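Local coordinates for TadZ (Pseudomonas aeruginosa, PDB 4LDA), which probably takes part in pilus assembly as the N-terminal CheY-like receiver domain of a protein that may bind and hydrolyse ATP, at residues 54-59 and 80-85. Sequence-based numbering, arbitrary orientation.
With SO4 (sulfate ion), chain I.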
loop_
_atom_site.group_PDB
_atom_site.type_symbol
_atom_site.label_atom_id
_atom_site.label_comp_id
_atom_site.label_asym_id
_atom_site.label_seq_id
_atom_site.Cartn_x
_atom_site.Cartn_y
_atom_site.Cartn_z
ATOM N N ILE A 54 -2.727 -1.707 0.315
ATOM C CA ILE A 54 -4.020 -2.267 -0.078
ATOM C C ILE A 54 -4.192 -3.626 0.624
ATOM O O ILE A 54 -3.336 -4.495 0.538
ATOM C CB ILE A 54 -4.224 -2.356 -1.615
ATOM C CG1 ILE A 54 -5.714 -2.724 -1.964
ATOM C CG2 ILE A 54 -3.158 -3.248 -2.305
ATOM C CD1 ILE A 54 -6.087 -2.651 -3.424
ATOM N N SER A 55 -5.282 -3.754 1.378
ATOM C CA SER A 55 -5.616 -4.962 2.113
ATOM C C SER A 55 -6.334 -5.932 1.158
ATOM O O SER A 55 -7.351 -5.579 0.544
ATOM C CB SER A 55 -6.447 -4.625 3.345
ATOM O OG SER A 55 -6.602 -5.782 4.144
ATOM N N LEU A 56 -5.757 -7.127 1.008
ATOM C CA LEU A 56 -6.235 -8.192 0.134
ATOM C C LEU A 56 -6.624 -9.464 0.898
ATOM O O LEU A 56 -5.927 -9.906 1.818
ATOM C CB LEU A 56 -5.160 -8.558 -0.904
ATOM C CG LEU A 56 -4.751 -7.485 -1.902
ATOM C CD1 LEU A 56 -3.660 -7.997 -2.809
ATOM C CD2 LEU A 56 -5.924 -7.037 -2.742
ATOM N N GLY A 57 -7.707 -10.069 0.441
ATOM C CA GLY A 57 -8.247 -11.325 0.947
ATOM C C GLY A 57 -8.906 -12.078 -0.188
ATOM O O GLY A 57 -9.026 -11.526 -1.284
ATOM N N LYS A 58 -9.360 -13.331 0.052
ATOM C CA LYS A 58 -9.981 -14.149 -0.998
ATOM C C LYS A 58 -11.284 -13.532 -1.514
ATOM O O LYS A 58 -11.541 -13.622 -2.720
ATOM C CB LYS A 58 -10.230 -15.604 -0.550
ATOM C CG LYS A 58 -8.915 -16.418 -0.536
ATOM C CD LYS A 58 -9.051 -17.951 -0.719
ATOM C CE LYS A 58 -8.245 -18.544 -1.889
ATOM N NZ LYS A 58 -6.767 -18.326 -1.793
ATOM N N SER A 59 -12.052 -12.853 -0.646
ATOM C CA SER A 59 -13.331 -12.245 -1.008
ATOM C C SER A 59 -13.190 -10.986 -1.896
ATOM O O SER A 59 -14.060 -10.769 -2.746
ATOM C CB SER A 59 -14.109 -11.868 0.248
ATOM O OG SER A 59 -13.411 -10.916 1.037
ATOM N N VAL A 80 3.070 -0.141 -4.526
ATOM C CA VAL A 80 1.861 -0.727 -3.959
ATOM C C VAL A 80 2.317 -1.876 -3.027
ATOM O O VAL A 80 3.023 -2.787 -3.465
ATOM C CB VAL A 80 0.823 -1.166 -5.035
ATOM C CG1 VAL A 80 -0.401 -1.808 -4.394
ATOM C CG2 VAL A 80 0.395 0.012 -5.899
ATOM N N VAL A 81 1.954 -1.785 -1.738
ATOM C CA VAL A 81 2.261 -2.795 -0.721
ATOM C C VAL A 81 0.959 -3.481 -0.318
ATOM O O VAL A 81 0.049 -2.826 0.185
ATOM C CB VAL A 81 3.003 -2.202 0.520
ATOM C CG1 VAL A 81 3.322 -3.293 1.537
ATOM C CG2 VAL A 81 4.280 -1.464 0.111
ATOM N N ALA A 82 0.867 -4.796 -0.552
ATOM C CA ALA A 82 -0.325 -5.568 -0.196
ATOM C C ALA A 82 -0.273 -6.008 1.262
ATOM O O ALA A 82 0.802 -6.239 1.798
ATOM C CB ALA A 82 -0.464 -6.777 -1.108
ATOM N N ILE A 83 -1.433 -6.074 1.908
ATOM C CA ILE A 83 -1.610 -6.497 3.299
ATOM C C ILE A 83 -2.545 -7.712 3.267
ATOM O O ILE A 83 -3.642 -7.615 2.735
ATOM C CB ILE A 83 -2.134 -5.350 4.219
ATOM C CG1 ILE A 83 -1.228 -4.113 4.210
ATOM C CG2 ILE A 83 -2.409 -5.830 5.657
ATOM C CD1 ILE A 83 -1.964 -2.825 4.719
ATOM N N GLY A 84 -2.054 -8.869 3.679
ATOM C CA GLY A 84 -2.873 -10.062 3.659
ATOM C C GLY A 84 -2.226 -11.235 4.347
ATOM O O GLY A 84 -1.142 -11.109 4.928
ATOM N N ASP A 85 -2.889 -12.388 4.240
ATOM C CA ASP A 85 -2.485 -13.661 4.818
ATOM C C ASP A 85 -1.180 -14.179 4.168
ATOM O O ASP A 85 -1.176 -14.601 3.011
ATOM C CB ASP A 85 -3.642 -14.669 4.634
ATOM C CG ASP A 85 -3.464 -16.027 5.290
ATOM O OD1 ASP A 85 -2.553 -16.165 6.145
ATOM O OD2 ASP A 85 -4.263 -16.954 4.973
HETATM S S SO4 I . -10.776 -13.424 3.332
HETATM O O1 SO4 I . -10.610 -13.391 4.790
HETATM O O2 SO4 I . -11.883 -14.302 2.971
HETATM O O3 SO4 I . -11.040 -12.064 2.816
HETATM O O4 SO4 I . -9.536 -13.956 2.751
HETATM O O HOH W 1 -5.630 -12.120 3.345
#
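I54 and S55 run parallel to A82 and I83 as neighbouring central strands: I54 N donates to V81 O (3.0 Å), I54 O accepts I83 N, and I83 O accepts L56 N at 2.8 Å, this last bond nearly straight at 170°. On one face of the sheet, I54 CG2 meets V80 CG1 at 3.7 Å, the two side chains crossing at a slant. Next along, L56 CD1, carried outward anti to CA (chi2 178°), rests 3.8 Å from A82 CB. Helix 61-74, the crossover of this right-handed beta-alpha-beta unit, packs on this face through Q64 and V68. S55 and I83 point to the other face, where I83 packs on W18 and L19 of helix 13-22 and S55 OG bonds to E15 rather than across the strands. Past G84 the chains part, and a water bridges them, donating to L56 O at 2.7 Å and accepting from D85 N at 2.9 Å. K58 N and S59 OG hold a sulfate, probably from the crystallisation liquor. Direct backbone hydrogen bonds thus join the buried strands, while water takes over at their C-terminal ends, where CheY-like receivers carry their phosphorylation site, though none is established here.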